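PTS system, cellobiose-specific IIA component (Bacillus anthracis, PDB 3K1S) probably relays a phosphoryl group, as the IIA component of a phosphotransferase system, in the chain of transfers that drives cellobiose uptake. Local coordinates at residues S24-A29 with E43-A48; G20-F25 with K49-E54. All blocks are in the same frame, centred on the assembly; numbering follows the deposited sequence. Where two conformers were deposited one is given.

Contact 1: S24-A29 with E43-A48; sequences SFAMEA and EAMVKA
The Phe25 ring lies with one face against Lys47: the CB of Lys47 stands 3.6 Å from the ring centroid and only 6° off the ring normal, a CH-pi contact over the middle of the ring. Ala48 N and Ala44 O approach the ring obliquely. At the ring's CD2 the nearest partner is Lys47 O, at 3.6 Å. Chi1 of -80° puts CG beside the backbone N of Phe25, anti to the carbonyl carbon. Beyond CG the lysine chain runs extended, its CD passing CE1 of Phe25 at 3.9 Å while its end leads away. Deeper in, small groups meet: the methyls Ala29 CB and Ala44 CB at 3.5 Å, and the methylene Phe25 CB with the methyl Ala48 CB at 3.8 Å. On the side of helix 76-108, Met45, a selenomethionine bent at chi2 and chi3, lays CG against Ala29 CB at 3.8 Å and also touches Ala96 and Ile99 of that third helix. Segments 24-29 and 43-48 run antiparallel at 167°, their axes 7.8 Å apart, a close approach consistent with alanines at 29, 44 and 48. Cohesion across this pair is therefore apolar and dispersive, with the aliphatic part of a lysine, not its ammonium, covering the aromatic ring.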
loop_
_atom_site.group_PDB
_atom_site.type_symbol
_atom_site.label_atom_id
_atom_site.label_comp_id
_atom_site.label_asym_id
_atom_site.label_seq_id
_atom_site.Cartn_x
_atom_site.Cartn_y
_atom_site.Cartn_z
ATOM N N SER A 24 8.685 -8.760 -5.023
ATOM C CA SER A 24 8.802 -10.130 -5.521
ATOM C C SER A 24 9.373 -11.099 -4.480
ATOM O O SER A 24 8.877 -12.223 -4.335
ATOM C CB SER A 24 9.638 -10.164 -6.801
ATOM O OG SER A 24 8.963 -9.483 -7.848
ATOM N N PHE A 25 10.405 -10.672 -3.755
ATOM C CA PHE A 25 10.993 -11.526 -2.714
ATOM C C PHE A 25 9.986 -11.789 -1.609
ATOM O O PHE A 25 9.836 -12.924 -1.149
ATOM C CB PHE A 25 12.284 -10.924 -2.135
ATOM C CG PHE A 25 13.513 -11.139 -2.995
ATOM C CD1 PHE A 25 13.829 -12.401 -3.488
ATOM C CD2 PHE A 25 14.371 -10.074 -3.281
ATOM C CE1 PHE A 25 14.967 -12.607 -4.263
ATOM C CE2 PHE A 25 15.512 -10.263 -4.053
ATOM C CZ PHE A 25 15.814 -11.537 -4.548
ATOM N N ALA A 26 9.281 -10.742 -1.195
ATOM C CA ALA A 26 8.273 -10.867 -0.147
ATOM C C ALA A 26 7.158 -11.839 -0.539
ATOM O O ALA A 26 6.765 -12.682 0.262
ATOM C CB ALA A 26 7.707 -9.496 0.226
HETATM N N MSE A 27 6.656 -11.732 -1.767
HETATM C CA MSE A 27 5.597 -12.636 -2.228
HETATM C C MSE A 27 6.114 -14.072 -2.401
HETATM O O MSE A 27 5.410 -15.033 -2.082
HETATM C CB MSE A 27 4.941 -12.130 -3.523
HETATM C CG MSE A 27 4.169 -10.818 -3.376
HETATM SE SE MSE A 27 2.804 -10.766 -1.953
HETATM C CE MSE A 27 1.654 -12.233 -2.560
ATOM N N GLU A 28 7.342 -14.211 -2.898
ATOM C CA GLU A 28 7.982 -15.523 -3.010
ATOM C C GLU A 28 8.074 -16.176 -1.631
ATOM O O GLU A 28 7.786 -17.367 -1.479
ATOM C CB GLU A 28 9.354 -15.410 -3.689
ATOM C CG GLU A 28 9.250 -15.056 -5.196
ATOM C CD GLU A 28 10.456 -14.294 -5.759
ATOM O OE1 GLU A 28 11.453 -14.063 -5.037
ATOM O OE2 GLU A 28 10.397 -13.915 -6.945
ATOM N N ALA A 29 8.440 -15.377 -0.631
ATOM C CA ALA A 29 8.506 -15.826 0.761
ATOM C C ALA A 29 7.130 -16.225 1.293
ATOM O O ALA A 29 6.989 -17.249 1.973
ATOM C CB ALA A 29 9.122 -14.747 1.642
ATOM N N GLU A 43 14.607 -16.866 4.438
ATOM C CA GLU A 43 15.694 -16.357 3.600
ATOM C C GLU A 43 15.235 -15.371 2.523
ATOM O O GLU A 43 15.954 -14.417 2.218
ATOM C CB GLU A 43 16.496 -17.497 2.967
ATOM C CG GLU A 43 17.810 -17.026 2.342
ATOM C CD GLU A 43 18.707 -18.168 1.889
ATOM O OE1 GLU A 43 18.182 -19.240 1.510
ATOM O OE2 GLU A 43 19.946 -17.986 1.902
ATOM N N ALA A 44 14.063 -15.611 1.936
ATOM C CA ALA A 44 13.506 -14.686 0.944
ATOM C C ALA A 44 13.132 -13.338 1.571
ATOM O O ALA A 44 13.240 -12.297 0.925
ATOM C CB ALA A 44 12.303 -15.308 0.222
HETATM N N MSE A 45 12.692 -13.365 2.825
HETATM C CA MSE A 45 12.423 -12.137 3.576
HETATM C C MSE A 45 13.694 -11.311 3.797
HETATM O O MSE A 45 13.667 -10.078 3.717
HETATM C CB MSE A 45 11.730 -12.447 4.908
HETATM C CG MSE A 45 10.279 -12.889 4.742
HETATM SE SE MSE A 45 9.154 -11.501 3.911
HETATM C CE MSE A 45 9.070 -10.286 5.450
ATOM N N VAL A 46 14.803 -11.991 4.066
ATOM C CA VAL A 46 16.102 -11.334 4.191
ATOM C C VAL A 46 16.443 -10.607 2.891
ATOM O O VAL A 46 16.905 -9.465 2.909
ATOM C CB VAL A 46 17.232 -12.339 4.554
ATOM C CG1 VAL A 46 18.608 -11.710 4.342
ATOM C CG2 VAL A 46 17.083 -12.828 5.996
ATOM N N LYS A 47 16.201 -11.268 1.762
ATOM C CA LYS A 47 16.494 -10.680 0.460
ATOM C C LYS A 47 15.551 -9.526 0.149
ATOM O O LYS A 47 15.957 -8.534 -0.451
ATOM C CB LYS A 47 16.455 -11.739 -0.639
ATOM C CG LYS A 47 17.654 -12.671 -0.604
ATOM C CD LYS A 47 17.468 -13.835 -1.551
ATOM C CE LYS A 47 18.552 -14.878 -1.349
ATOM N NZ LYS A 47 18.486 -15.897 -2.436
ATOM N N ALA A 48 14.299 -9.658 0.575
ATOM C CA ALA A 48 13.342 -8.571 0.472
ATOM C C ALA A 48 13.913 -7.336 1.153
ATOM O O ALA A 48 14.000 -6.271 0.543
ATOM C CB ALA A 48 12.015 -8.967 1.096
#

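Contact 2: G20-F25 with K49-E54. With NA (sodium ion), chain K.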
loop_
_atom_site.group_PDB
_atom_site.type_symbol
_atom_site.label_atom_id
_atom_site.label_comp_id
_atom_site.label_asym_id
_atom_site.label_seq_id
_atom_site.Cartn_x
_atom_site.Cartn_y
_atom_site.Cartn_z
ATOM N N GLY A 20 10.531 -3.373 -6.905
ATOM C CA GLY A 20 9.840 -4.481 -7.559
ATOM C C GLY A 20 10.414 -5.813 -7.121
ATOM O O GLY A 20 9.672 -6.740 -6.791
ATOM N N ASN A 21 11.741 -5.907 -7.111
ATOM C CA ASN A 21 12.430 -7.098 -6.613
ATOM C C ASN A 21 12.175 -7.343 -5.121
ATOM O O ASN A 21 12.056 -8.491 -4.687
ATOM C CB ASN A 21 13.928 -7.025 -6.910
ATOM C CG ASN A 21 14.241 -7.145 -8.401
ATOM O OD1 ASN A 21 13.410 -7.596 -9.190
ATOM N ND2 ASN A 21 15.452 -6.755 -8.782
ATOM N N ALA A 22 12.071 -6.266 -4.344
ATOM C CA ALA A 22 11.686 -6.378 -2.933
ATOM C C ALA A 22 10.299 -7.004 -2.804
ATOM O O ALA A 22 10.124 -7.981 -2.079
ATOM C CB ALA A 22 11.733 -5.024 -2.241
ATOM N N ARG A 23 9.321 -6.478 -3.542
ATOM C CA ARG A 23 7.991 -7.002 -3.502
ATOM C C ARG A 23 7.969 -8.462 -3.963
ATOM O O ARG A 23 7.359 -9.284 -3.341
ATOM C CB ARG A 23 7.074 -6.158 -4.378
ATOM C CG ARG A 23 5.651 -6.540 -4.307
ATOM C CD ARG A 23 4.858 -6.096 -5.516
ATOM N NE ARG A 23 3.698 -6.954 -5.665
ATOM C CZ ARG A 23 3.650 -8.028 -6.446
ATOM N NH1 ARG A 23 4.691 -8.358 -7.191
ATOM N NH2 ARG A 23 2.560 -8.772 -6.488
ATOM N N SER A 24 8.685 -8.760 -5.023
ATOM C CA SER A 24 8.802 -10.130 -5.521
ATOM C C SER A 24 9.373 -11.099 -4.480
ATOM O O SER A 24 8.877 -12.223 -4.335
ATOM C CB SER A 24 9.638 -10.164 -6.801
ATOM O OG SER A 24 8.963 -9.483 -7.848
ATOM N N PHE A 25 10.405 -10.672 -3.755
ATOM C CA PHE A 25 10.993 -11.526 -2.714
ATOM C C PHE A 25 9.986 -11.789 -1.609
ATOM O O PHE A 25 9.836 -12.924 -1.149
ATOM C CB PHE A 25 12.284 -10.924 -2.135
ATOM C CG PHE A 25 13.513 -11.139 -2.995
ATOM C CD1 PHE A 25 13.829 -12.401 -3.488
ATOM C CD2 PHE A 25 14.371 -10.074 -3.281
ATOM C CE1 PHE A 25 14.967 -12.607 -4.263
ATOM C CE2 PHE A 25 15.512 -10.263 -4.053
ATOM C CZ PHE A 25 15.814 -11.537 -4.548
ATOM N N LYS A 49 14.328 -7.499 2.408
ATOM C CA LYS A 49 14.892 -6.412 3.197
ATOM C C LYS A 49 16.068 -5.757 2.485
ATOM O O LYS A 49 16.140 -4.525 2.397
ATOM C CB LYS A 49 15.313 -6.909 4.589
ATOM C CG LYS A 49 15.973 -5.854 5.487
ATOM C CD LYS A 49 15.305 -4.471 5.384
ATOM C CE LYS A 49 13.964 -4.409 6.106
ATOM N NZ LYS A 49 13.286 -3.100 5.882
ATOM N N GLU A 50 16.979 -6.586 1.982
ATOM C CA GLU A 50 18.160 -6.106 1.272
ATOM C C GLU A 50 17.781 -5.245 0.069
ATOM O O GLU A 50 18.404 -4.217 -0.184
ATOM C CB GLU A 50 19.038 -7.280 0.832
ATOM C CG GLU A 50 19.774 -7.956 1.973
ATOM C CD GLU A 50 20.731 -7.018 2.671
ATOM O OE1 GLU A 50 21.030 -5.949 2.100
ATOM O OE2 GLU A 50 21.189 -7.349 3.787
ATOM N N ALA A 51 16.751 -5.670 -0.663
ATOM C CA ALA A 51 16.295 -4.960 -1.858
ATOM C C ALA A 51 15.670 -3.599 -1.520
ATOM O O ALA A 51 15.855 -2.629 -2.256
ATOM C CB ALA A 51 15.318 -5.829 -2.662
ATOM N N ILE A 52 14.920 -3.545 -0.419
ATOM C CA ILE A 52 14.408 -2.287 0.120
ATOM C C ILE A 52 15.560 -1.362 0.526
ATOM O O ILE A 52 15.483 -0.147 0.331
ATOM C CB ILE A 52 13.467 -2.527 1.328
ATOM C CG1 ILE A 52 12.102 -3.024 0.844
ATOM C CG2 ILE A 52 13.311 -1.247 2.168
ATOM C CD1 ILE A 52 11.317 -3.793 1.893
ATOM N N ASN A 53 16.623 -1.934 1.090
ATOM C CA ASN A 53 17.803 -1.139 1.431
ATOM C C ASN A 53 18.384 -0.455 0.191
ATOM O O ASN A 53 18.685 0.738 0.223
ATOM C CB ASN A 53 18.873 -1.987 2.125
ATOM C CG ASN A 53 18.523 -2.318 3.575
ATOM O OD1 ASN A 53 17.556 -1.808 4.139
ATOM N ND2 ASN A 53 19.327 -3.180 4.184
ATOM N N GLU A 54 18.521 -1.209 -0.900
ATOM C CA GLU A 54 19.056 -0.671 -2.155
ATOM C C GLU A 54 18.163 0.429 -2.730
ATOM O O GLU A 54 18.655 1.445 -3.230
ATOM C CB GLU A 54 19.237 -1.787 -3.183
ATOM C CG GLU A 54 20.260 -2.830 -2.793
ATOM C CD GLU A 54 21.684 -2.335 -2.951
ATOM O OE1 GLU A 54 21.955 -1.561 -3.903
ATOM O OE2 GLU A 54 22.534 -2.730 -2.126
HETATM NA NA NA K . 21.542 -4.118 2.246
#
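Ile52 reaches Ala22 because its chi1 of -76° sets CG1 beside its own backbone N, and CG1 then lies 3.7 Å from Ala22 CB. Ala51 and Ala22 have no torsions to adjust; their CA-CB bonds point at the facing helix, and the two CB atoms meet at 3.7 Å. Ala51 CB is equally near the backbone N of Ala22, evidence that the methyl rests on the helix backbone itself. It also sits at the edge of the Phe25 ring, near the ring plane, 4.4 Å from CD2. These contacts join the first two helices of an antiparallel three-helix bundle, the all-alpha arrangement of the lactose/cellobiose IIA family. Here the axes of 20-25 and 49-54 come within 7.9 Å, at 167°, and the CA atoms of Ala22 and Ala51 are 4.9 Å apart. Helix 76-108 covers the inner side, where Ala22 packs on Ala88 and Ile52 on Lys92. In the conformer described, Arg23 NH2 forms a salt bridge with Glu93 of the second subunit. On helix 38-67, the end of Glu50 leads away from 20-25, and OE1 lies 1.9 Å from a modelled sodium ion, too short for a normal sodium-oxygen bond; with two conformers of the side chain, the site is doubtful.

Contacts 1 and 2 are successive sections of one interface between helices 10-34 and 38-67, their centres 7 Å apart and both at 167° between segment axes. They share Phe25, and Ala48 O of contact 1 packs on Ala22 CB of contact 2 at 3.8 Å. Contact 2 lies nearer the middle of the chain, about 4 Å from its centre against 10 Å for contact 1, yet it buries less area, 148 Å² against 323 Å². Both are partly buried and rely on alanine methyls inside. They differ chiefly outside: an aromatic-aliphatic pair flanks contact 1, whereas beside contact 2 lie a carboxylate at a doubtful sodium site and an arginine that, in one conformer, reaches the second subunit.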